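Local coordinates for protein RsfP (Uncultured bacterium, PDB 4GLJ) that probably catalyses the phosphate-dependent cleavage of methylthioadenosine to adenine and methylthioribose 1-phosphate, and also binds the dye rhodamine B, at residues E44-I49 and E75-A80; L109-P114 and A215-V220; A133-S138 and T271-A276. One frame throughout, in Å; residues are numbered along the deposited sequence.

Contact 1 (E44-I49 and E75-A80); sequences EPSDDI and EVPYRA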
loop_
_atom_site.group_PDB
_atom_site.type_symbol
_atom_site.label_atom_id
_atom_site.label_comp_id
_atom_site.label_asym_id
_atom_site.label_seq_id
_atom_site.Cartn_x
_atom_site.Cartn_y
_atom_site.Cartn_z
ATOM N N GLU A 44 0.235 -12.628 -21.659
ATOM C CA GLU A 44 1.163 -13.736 -21.691
ATOM C C GLU A 44 1.769 -14.009 -20.332
ATOM O O GLU A 44 2.081 -13.078 -19.567
ATOM C CB GLU A 44 2.284 -13.445 -22.692
ATOM C CG GLU A 44 1.757 -13.078 -24.069
ATOM C CD GLU A 44 2.839 -13.178 -25.147
ATOM O OE1 GLU A 44 3.804 -12.372 -25.056
ATOM O OE2 GLU A 44 2.721 -14.049 -26.057
ATOM N N PRO A 45 1.988 -15.309 -20.019
ATOM C CA PRO A 45 2.765 -15.664 -18.833
ATOM C C PRO A 45 4.187 -15.148 -18.962
ATOM O O PRO A 45 4.545 -14.698 -20.074
ATOM C CB PRO A 45 2.810 -17.200 -18.855
ATOM C CG PRO A 45 1.666 -17.559 -19.734
ATOM C CD PRO A 45 1.558 -16.483 -20.781
ATOM N N SER A 46 4.969 -15.264 -17.871
ATOM C CA SER A 46 6.309 -14.733 -17.820
ATOM C C SER A 46 7.203 -15.320 -18.915
ATOM O O SER A 46 8.058 -14.622 -19.406
ATOM C CB SER A 46 6.948 -15.042 -16.519
ATOM O OG SER A 46 6.339 -14.428 -15.431
ATOM N N ASP A 47 6.996 -16.583 -19.287
ATOM C CA ASP A 47 7.776 -17.232 -20.348
ATOM C C ASP A 47 6.928 -18.419 -20.807
ATOM O O ASP A 47 5.930 -18.749 -20.142
ATOM C CB ASP A 47 9.070 -17.727 -19.692
ATOM C CG ASP A 47 10.087 -18.284 -20.668
ATOM O OD1 ASP A 47 9.964 -18.108 -21.918
ATOM O OD2 ASP A 47 11.035 -18.948 -20.140
ATOM N N ASP A 48 7.320 -19.078 -21.900
ATOM C CA ASP A 48 6.711 -20.351 -22.282
ATOM C C ASP A 48 6.823 -21.318 -21.104
ATOM O O ASP A 48 7.824 -21.338 -20.420
ATOM C CB ASP A 48 7.443 -20.938 -23.489
ATOM C CG ASP A 48 7.249 -20.118 -24.754
ATOM O OD1 ASP A 48 6.354 -19.239 -24.810
ATOM O OD2 ASP A 48 7.989 -20.353 -25.711
ATOM N N ILE A 49 5.750 -22.019 -20.786
ATOM C CA ILE A 49 5.792 -23.031 -19.773
ATOM C C ILE A 49 6.476 -24.304 -20.320
ATOM O O ILE A 49 6.170 -24.779 -21.441
ATOM C CB ILE A 49 4.366 -23.239 -19.276
ATOM C CG1 ILE A 49 3.983 -22.001 -18.436
ATOM C CG2 ILE A 49 4.220 -24.517 -18.450
ATOM C CD1 ILE A 49 2.505 -21.768 -18.467
ATOM N N GLU A 75 6.399 -6.335 -11.896
ATOM C CA GLU A 75 5.769 -6.366 -13.194
ATOM C C GLU A 75 5.528 -7.839 -13.649
ATOM O O GLU A 75 5.119 -8.096 -14.780
ATOM C CB GLU A 75 6.599 -5.568 -14.234
ATOM C CG GLU A 75 7.904 -6.304 -14.481
ATOM C CD GLU A 75 8.869 -5.460 -15.369
ATOM O OE1 GLU A 75 8.396 -4.531 -16.083
ATOM O OE2 GLU A 75 10.056 -5.789 -15.386
ATOM N N VAL A 76 5.792 -8.804 -12.779
ATOM C CA VAL A 76 5.534 -10.199 -13.176
ATOM C C VAL A 76 4.037 -10.339 -13.522
ATOM O O VAL A 76 3.189 -9.847 -12.720
ATOM C CB VAL A 76 5.961 -11.097 -12.042
ATOM C CG1 VAL A 76 5.429 -12.547 -12.248
ATOM C CG2 VAL A 76 7.503 -11.116 -11.943
ATOM N N PRO A 77 3.679 -11.042 -14.618
ATOM C CA PRO A 77 2.262 -11.124 -14.880
ATOM C C PRO A 77 1.646 -12.276 -14.031
ATOM O O PRO A 77 1.313 -13.396 -14.558
ATOM C CB PRO A 77 2.222 -11.459 -16.398
ATOM C CG PRO A 77 3.433 -12.383 -16.577
ATOM C CD PRO A 77 4.469 -11.819 -15.618
ATOM N N TYR A 78 1.387 -11.978 -12.757
ATOM C CA TYR A 78 0.926 -13.056 -11.843
ATOM C C TYR A 78 -0.392 -13.684 -12.295
ATOM O O TYR A 78 -0.514 -14.889 -12.169
ATOM C CB TYR A 78 0.732 -12.443 -10.429
ATOM C CG TYR A 78 2.053 -12.059 -9.811
ATOM C CD1 TYR A 78 2.864 -13.003 -9.240
ATOM C CD2 TYR A 78 2.487 -10.722 -9.882
ATOM C CE1 TYR A 78 4.099 -12.631 -8.718
ATOM C CE2 TYR A 78 3.735 -10.353 -9.369
ATOM C CZ TYR A 78 4.528 -11.305 -8.870
ATOM O OH TYR A 78 5.725 -10.969 -8.343
ATOM N N ARG A 79 -1.382 -12.910 -12.736
ATOM C CA ARG A 79 -2.654 -13.449 -13.164
ATOM C C ARG A 79 -2.558 -14.344 -14.399
ATOM O O ARG A 79 -3.055 -15.410 -14.362
ATOM C CB ARG A 79 -3.670 -12.332 -13.400
ATOM C CG ARG A 79 -4.331 -11.738 -12.171
ATOM C CD ARG A 79 -5.257 -10.592 -12.520
ATOM N NE ARG A 79 -4.558 -9.593 -13.281
ATOM C CZ ARG A 79 -5.111 -8.617 -13.971
ATOM N NH1 ARG A 79 -6.406 -8.449 -14.011
ATOM N NH2 ARG A 79 -4.330 -7.803 -14.616
ATOM N N ALA A 80 -1.849 -13.921 -15.446
ATOM C CA ALA A 80 -1.496 -14.841 -16.577
ATOM C C ALA A 80 -0.803 -16.111 -16.201
ATOM O O ALA A 80 -1.149 -17.165 -16.722
ATOM C CB ALA A 80 -0.751 -14.087 -17.704
#
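The N-terminal start of helix 78-87 meets the loop 44-49 where Pro77, in the N-cap position, turns its ring toward Glu44, Pro45 and Ser46. One rim of the pyrrolidine does the touching: CG of Pro77 lies 3.4 Å from the backbone O of Glu44, and the same carbon is 3.5 Å from N of Ser46. The next ring atom, CD of Pro77, comes to 3.2 Å from OG of Ser46, a close contact; the hydroxyl is hydrogen-bonded to Arg64 O. With OG anti to its own carbonyl carbon (chi1 -65°), Ser46 brings this group alongside the proline, and the hydroxyl is small enough to lie against the ring. Its backbone is fixed too, N by Asn81 OD1 and O by Arg70 NH2.

Pro77 is also the centre of an inverse gamma turn, in which Tyr78 N makes a weak bond to Val76 O, 2.8 Å. A proline suits this place, since its ring restrains phi close to what the turn needs and proline itself has no N-H needing a partner. In this phosphorylase-superfamily fold the turn leads the chain into one of the helices that flank the mixed sheet.

Within the first turn of the helix, CB of Ala80 packs against the peptide that joins Glu44 to Pro45, 3.5 Å from Glu44 O; a methyl is small enough to let the loop lie this near the helix. Val76 sends CG1 two ways: it reaches OG of Ser46 at 3.8 Å and stands 3.7 Å above the centre of the Tyr78 ring, whose OH is bonded to Pro73 O. The Val76 side chain lies about 8 Å from bound rhodamine B.

Contact 2 (L109-P114 and A215-V220); sequences LDMVIP and ATLALV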
loop_
_atom_site.group_PDB
_atom_site.type_symbol
_atom_site.label_atom_id
_atom_site.label_comp_id
_atom_site.label_asym_id
_atom_site.label_seq_id
_atom_site.Cartn_x
_atom_site.Cartn_y
_atom_site.Cartn_z
ATOM N N LEU A 109 21.745 -20.187 2.797
ATOM C CA LEU A 109 21.709 -21.593 2.381
ATOM C C LEU A 109 20.729 -22.475 3.165
ATOM O O LEU A 109 20.501 -23.626 2.792
ATOM C CB LEU A 109 23.109 -22.249 2.382
ATOM C CG LEU A 109 24.260 -21.553 1.677
ATOM C CD1 LEU A 109 25.389 -22.548 1.771
ATOM C CD2 LEU A 109 23.988 -21.173 0.242
ATOM N N ASP A 110 20.112 -21.956 4.225
ATOM C CA ASP A 110 19.008 -22.693 4.808
ATOM C C ASP A 110 17.822 -22.586 3.856
ATOM O O ASP A 110 17.719 -21.626 3.003
ATOM C CB ASP A 110 18.572 -22.128 6.141
ATOM C CG ASP A 110 19.535 -22.445 7.285
ATOM O OD1 ASP A 110 20.509 -23.241 7.114
ATOM O OD2 ASP A 110 19.301 -21.820 8.375
ATOM N N MET A 111 16.906 -23.544 4.005
ATOM C CA MET A 111 15.560 -23.380 3.421
ATOM C C MET A 111 14.523 -23.235 4.501
ATOM O O MET A 111 14.751 -23.642 5.657
ATOM C CB MET A 111 15.226 -24.533 2.488
ATOM C CG MET A 111 16.392 -24.836 1.521
ATOM S SD MET A 111 15.891 -26.046 0.274
ATOM C CE MET A 111 17.441 -26.373 -0.566
ATOM N N VAL A 112 13.408 -22.632 4.107
ATOM C CA VAL A 112 12.353 -22.286 4.994
ATOM C C VAL A 112 11.060 -22.652 4.261
ATOM O O VAL A 112 10.851 -22.341 3.074
ATOM C CB VAL A 112 12.377 -20.774 5.352
ATOM C CG1 VAL A 112 11.208 -20.450 6.275
ATOM C CG2 VAL A 112 13.685 -20.436 6.102
ATOM N N ILE A 113 10.187 -23.335 4.983
ATOM C CA ILE A 113 8.851 -23.652 4.426
ATOM C C ILE A 113 7.821 -22.850 5.253
ATOM O O ILE A 113 7.374 -23.286 6.318
ATOM C CB ILE A 113 8.497 -25.192 4.566
ATOM C CG1 ILE A 113 9.669 -26.059 4.087
ATOM C CG2 ILE A 113 7.174 -25.532 3.848
ATOM C CD1 ILE A 113 10.077 -25.733 2.693
ATOM N N PRO A 114 7.479 -21.679 4.793
ATOM C CA PRO A 114 6.606 -20.838 5.664
ATOM C C PRO A 114 5.192 -21.395 5.737
ATOM O O PRO A 114 4.770 -22.198 4.859
ATOM C CB PRO A 114 6.624 -19.477 4.933
ATOM C CG PRO A 114 6.928 -19.840 3.490
ATOM C CD PRO A 114 7.971 -20.949 3.623
ATOM N N ALA A 215 2.141 -23.922 -2.124
ATOM C CA ALA A 215 3.048 -23.720 -0.979
ATOM C C ALA A 215 4.426 -23.266 -1.459
ATOM O O ALA A 215 4.747 -23.330 -2.657
ATOM C CB ALA A 215 3.133 -24.944 -0.047
ATOM N N THR A 216 5.266 -22.829 -0.521
ATOM C CA THR A 216 6.515 -22.128 -0.923
ATOM C C THR A 216 7.711 -22.886 -0.330
ATOM O O THR A 216 7.685 -23.262 0.826
ATOM C CB THR A 216 6.500 -20.678 -0.387
ATOM O OG1 THR A 216 5.456 -19.950 -1.110
ATOM C CG2 THR A 216 7.851 -19.972 -0.682
ATOM N N LEU A 217 8.692 -23.134 -1.172
ATOM C CA LEU A 217 10.011 -23.535 -0.697
ATOM C C LEU A 217 10.945 -22.268 -0.794
ATOM O O LEU A 217 11.325 -21.852 -1.890
ATOM C CB LEU A 217 10.548 -24.667 -1.597
ATOM C CG LEU A 217 11.995 -25.140 -1.345
ATOM C CD1 LEU A 217 12.058 -25.755 0.042
ATOM C CD2 LEU A 217 12.439 -26.161 -2.391
ATOM N N ALA A 218 11.247 -21.650 0.359
ATOM C CA ALA A 218 12.038 -20.406 0.386
ATOM C C ALA A 218 13.515 -20.750 0.587
ATOM O O ALA A 218 13.854 -21.598 1.421
ATOM C CB ALA A 218 11.521 -19.488 1.472
ATOM N N LEU A 219 14.359 -20.079 -0.165
ATOM C CA LEU A 219 15.787 -20.286 -0.132
ATOM C C LEU A 219 16.422 -19.013 0.442
ATOM O O LEU A 219 16.344 -17.955 -0.143
ATOM C CB LEU A 219 16.299 -20.472 -1.570
ATOM C CG LEU A 219 15.475 -21.419 -2.466
ATOM C CD1 LEU A 219 16.160 -21.555 -3.827
ATOM C CD2 LEU A 219 15.351 -22.772 -1.778
ATOM N N VAL A 220 17.014 -19.154 1.601
ATOM C CA VAL A 220 17.642 -18.042 2.283
ATOM C C VAL A 220 18.926 -17.649 1.604
ATOM O O VAL A 220 19.922 -18.413 1.517
ATOM C CB VAL A 220 17.846 -18.326 3.804
ATOM C CG1 VAL A 220 18.450 -17.082 4.429
ATOM C CG2 VAL A 220 16.503 -18.732 4.485
HETATM O O HOH W 1 5.266 -23.135 2.247
#
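Met111 and Leu219 run alongside each other in the same direction on one face of an antiparallel pair of strands. The methionine chi2, near 180°, carries SD of Met111 to 3.9 Å from CD2 of Leu219. The sulfur is equally far from CD1 of Leu217, whose side chain meets that of Met111 at a slant. A flexible, unbranched methionine suits a position where two leucines must be touched at once. Ile113 also packs on Leu217, CD1 against CD1, at 3.3 Å, tighter than usual van der Waals contact, so the exact spacing is doubtful.

The other face carries smaller groups. CB of Val112 neighbours the Ala218 methyl across the pair, on the same face, and CG2 of Val112 angles across to CG2 of Val220, 3.7 Å away. Strand 111-119 pairs here with strand 213-221 in the central mixed sheet of the fold, their short segments running at 146°. Met111 and Leu219 form a non-hydrogen-bonded pair, Val112 and Ala218 a hydrogen-bonded one: Val112 N to Ala218 O is 2.9 Å, and Ala218 N to Val112 O is 2.8 Å. Toward Leu109 the pairing continues with Val220 N to Asp110 O, 2.9 Å, and Leu109 N to Val220 O, 2.8 Å.

At the other end, Pro114 has no N-H to offer Thr216 O, and its ring stands at about a right angle to the Thr216 side chain. Separately, a water links Thr216 N to Pro114 O in place of a direct bond, accepting from the first and donating to the second. Helices 237-263 and 145-157 pack over the Met111, Ile113 and Leu217 side chains, while the Ala218 methyl touches Val99 of strand 92-101. The carboxylate of Asp110 is held by Lys107 N, Gln164 N and His166 NE2.

Contact 3 (A133-S138 and T271-A276); sequences AVAHVS and TALTQA. With RHB (N-[9-(2-carboxyphenyl)-6-(diethylamino)-3H-xanthen-3-ylidene]-N-ethylethanaminium), chain B.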
loop_
_atom_site.group_PDB
_atom_site.type_symbol
_atom_site.label_atom_id
_atom_site.label_comp_id
_atom_site.label_asym_id
_atom_site.label_seq_id
_atom_site.Cartn_x
_atom_site.Cartn_y
_atom_site.Cartn_z
ATOM N N ALA A 133 -17.837 -9.905 -11.440
ATOM C CA ALA A 133 -17.898 -11.106 -10.580
ATOM C C ALA A 133 -17.274 -10.754 -9.237
ATOM O O ALA A 133 -16.211 -10.125 -9.223
ATOM C CB ALA A 133 -17.112 -12.211 -11.212
ATOM N N VAL A 134 -17.920 -11.148 -8.141
ATOM C CA VAL A 134 -17.431 -10.873 -6.770
ATOM C C VAL A 134 -17.199 -12.229 -6.095
ATOM O O VAL A 134 -18.098 -13.139 -6.143
ATOM C CB VAL A 134 -18.531 -10.090 -5.966
ATOM C CG1 VAL A 134 -18.145 -9.866 -4.482
ATOM C CG2 VAL A 134 -18.866 -8.750 -6.637
ATOM N N ALA A 135 -16.037 -12.377 -5.463
ATOM C CA ALA A 135 -15.699 -13.592 -4.696
ATOM C C ALA A 135 -14.746 -13.170 -3.603
ATOM O O ALA A 135 -13.857 -12.290 -3.794
ATOM C CB ALA A 135 -14.995 -14.637 -5.588
ATOM N N HIS A 136 -14.861 -13.831 -2.458
ATOM C CA HIS A 136 -13.980 -13.507 -1.315
ATOM C C HIS A 136 -13.362 -14.783 -0.753
ATOM O O HIS A 136 -13.897 -15.351 0.164
ATOM C CB HIS A 136 -14.822 -12.813 -0.252
ATOM C CG HIS A 136 -15.291 -11.441 -0.654
ATOM N ND1 HIS A 136 -14.454 -10.341 -0.653
ATOM C CD2 HIS A 136 -16.515 -11.004 -1.136
ATOM C CE1 HIS A 136 -15.146 -9.278 -1.095
ATOM N NE2 HIS A 136 -16.416 -9.668 -1.352
ATOM N N VAL A 137 -12.274 -15.289 -1.303
ATOM C CA VAL A 137 -11.691 -16.563 -0.762
ATOM C C VAL A 137 -11.019 -16.284 0.594
ATOM O O VAL A 137 -10.565 -15.174 0.867
ATOM C CB VAL A 137 -10.709 -17.224 -1.746
ATOM C CG1 VAL A 137 -11.437 -17.569 -3.034
ATOM C CG2 VAL A 137 -9.512 -16.310 -2.061
ATOM N N SER A 138 -11.003 -17.244 1.476
ATOM C CA SER A 138 -10.251 -17.111 2.724
ATOM C C SER A 138 -8.764 -17.397 2.482
ATOM O O SER A 138 -8.414 -18.359 1.843
ATOM C CB SER A 138 -10.802 -18.113 3.715
ATOM O OG SER A 138 -9.804 -18.465 4.640
ATOM N N THR A 271 -11.451 -26.634 -3.206
ATOM C CA THR A 271 -12.805 -26.183 -3.206
ATOM C C THR A 271 -12.916 -24.727 -2.737
ATOM O O THR A 271 -14.007 -24.320 -2.330
ATOM C CB THR A 271 -13.651 -27.097 -2.281
ATOM O OG1 THR A 271 -12.955 -27.280 -1.043
ATOM C CG2 THR A 271 -13.862 -28.538 -2.901
ATOM N N ALA A 272 -11.811 -23.940 -2.806
ATOM C CA ALA A 272 -11.825 -22.586 -2.231
ATOM C C ALA A 272 -12.833 -21.636 -2.884
ATOM O O ALA A 272 -13.357 -20.783 -2.214
ATOM C CB ALA A 272 -10.436 -21.939 -2.284
ATOM N N LEU A 273 -13.095 -21.792 -4.178
ATOM C CA LEU A 273 -13.995 -20.896 -4.846
ATOM C C LEU A 273 -15.455 -21.113 -4.566
ATOM O O LEU A 273 -16.208 -20.152 -4.482
ATOM C CB LEU A 273 -13.638 -20.730 -6.322
ATOM C CG LEU A 273 -14.253 -19.488 -6.939
ATOM C CD1 LEU A 273 -13.732 -18.250 -6.182
ATOM C CD2 LEU A 273 -13.855 -19.426 -8.413
ATOM N N THR A 274 -15.848 -22.349 -4.267
ATOM C CA THR A 274 -17.266 -22.709 -4.162
ATOM C C THR A 274 -18.105 -22.057 -3.061
ATOM O O THR A 274 -19.225 -21.675 -3.340
ATOM C CB THR A 274 -17.464 -24.240 -4.137
ATOM O OG1 THR A 274 -17.107 -24.722 -2.847
ATOM C CG2 THR A 274 -16.565 -24.890 -5.195
ATOM N N GLN A 275 -17.621 -21.886 -1.830
ATOM C CA GLN A 275 -18.410 -21.016 -0.907
ATOM C C GLN A 275 -17.964 -19.513 -0.832
ATOM O O GLN A 275 -18.569 -18.713 -0.111
ATOM C CB GLN A 275 -18.618 -21.659 0.491
ATOM C CG GLN A 275 -17.358 -22.207 1.143
ATOM C CD GLN A 275 -16.312 -22.724 0.139
ATOM O OE1 GLN A 275 -15.559 -21.946 -0.451
ATOM N NE2 GLN A 275 -16.263 -24.043 -0.047
ATOM N N ALA A 276 -16.926 -19.149 -1.593
ATOM C CA ALA A 276 -16.443 -17.782 -1.663
ATOM C C ALA A 276 -17.055 -16.969 -2.782
ATOM O O ALA A 276 -17.054 -15.741 -2.707
ATOM C CB ALA A 276 -14.944 -17.809 -1.829
HETATM O O2 RHB B . -21.575 -14.640 -0.544
HETATM C C26 RHB B . -20.886 -15.575 -0.093
HETATM C C19 RHB B . -19.801 -15.314 0.901
HETATM C C14 RHB B . -19.556 -14.113 1.566
HETATM C C15 RHB B . -18.507 -14.072 2.474
HETATM C C16 RHB B . -17.701 -15.163 2.732
HETATM C C17 RHB B . -17.938 -16.340 2.068
HETATM C C18 RHB B . -18.992 -16.401 1.168
HETATM C C9 RHB B . -20.297 -12.818 1.445
HETATM C C8 RHB B . -19.558 -11.590 1.867
HETATM C C13 RHB B . -18.252 -11.641 2.332
HETATM C C12 RHB B . -17.558 -10.494 2.724
HETATM C C11 RHB B . -18.159 -9.258 2.625
HETATM N N1 RHB B . -17.508 -8.083 3.065
HETATM C C35 RHB B . -16.870 -8.510 4.325
HETATM C C36 RHB B . -17.902 -9.343 5.067
HETATM C C22 RHB B . -16.568 -7.351 2.169
HETATM C C23 RHB B . -17.330 -6.296 1.351
HETATM C C10 RHB B . -19.475 -9.227 2.189
HETATM C C7 RHB B . -20.166 -10.367 1.797
HETATM O O1 RHB B . -21.457 -10.267 1.345
HETATM C C1 RHB B . -22.214 -11.337 0.950
HETATM C C2 RHB B . -21.707 -12.630 0.974
HETATM C C6 RHB B . -23.507 -11.094 0.513
HETATM C C5 RHB B . -24.321 -12.127 0.092
HETATM C C4 RHB B . -23.831 -13.427 0.106
HETATM C C3 RHB B . -22.528 -13.678 0.548
HETATM N N2 RHB B . -25.632 -11.831 -0.326
HETATM C C24 RHB B . -25.657 -11.033 -1.569
HETATM C C25 RHB B . -26.945 -10.235 -1.604
HETATM C C33 RHB B . -26.428 -13.070 -0.459
HETATM C C34 RHB B . -27.894 -12.728 -0.274
HETATM O O3 RHB B . -21.095 -16.759 -0.418
HETATM O O HOH W 2 -12.206 -19.940 0.188
#
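One outer ring of the rhodamine B xanthene reaches over one face of the His136 imidazole, with C12 of the dye 4.0 Å above the ring plane and offset toward the rim. CD2 of His136 comes to 3.9 Å from the neighbouring dye atom C13, and CE1 touches the ethyl carbon C22. The ring is placed with CG anti to its carbonyl carbon (chi1 -69°), and ND1 is hydrogen-bonded to Pro177 O of the third subunit, which limits its rotation; Pro73 of that subunit also packs on His136. A histidine suits this spot because it offers both a flat face for the dye and a ring N-H for a carbonyl. An alanine here would probably leave Pro177 O of the third subunit without this donor and the dye without the ring against its xanthene.

The two loops thus sit at a subunit interface beside bound rhodamine B, and the third subunit bonds to the Val137 backbone as well. His136 N donates to Ala276 O, 2.9 Å, in a straight bond (163° at the hydrogen) whose donor stands about 40° out of the carbonyl plane. The CA-H of Ala135 also approaches Ala276 O, with CA at 3.2 Å. In return the Ala276 methyl lies against the His136 carbonyl, CB to O 3.3 Å, a short approach that a methyl suits. That methyl also meets CG1 of Val137 at 3.7 Å, and CD1 of Leu273 fills the angle between CB of Ala135 and CG1 of Val137. A water accepts from Ser138 N and donates to Ala272 O.

Segment 133-138 belongs to the connection from strand 111-119 to helix 145-157. The other segment lies in the loop between helices 237-263 and 286-291, and helix 200-209 packs on both through Arg208, which touches Val137 and Ala272.

Contact 2 is the sheet core: two strands near the centre of the chain, joined by regular backbone bonds with mostly apolar side chains on both faces. Contact 1 is also largely buried but joins a loop to a helix start, and no hydrogen bond crosses it; shape and proline packing do the work. Contact 3 lies farthest out, about 20 Å from the chain centre, yet is buried, partly under a third subunit and rhodamine B, and one backbone bond and a water link its loops. Helix 200-209 flanks contacts 1 and 3, whereas strand 111-119 begins in contact 2 and leads on toward contact 3. No two of the contacts touch.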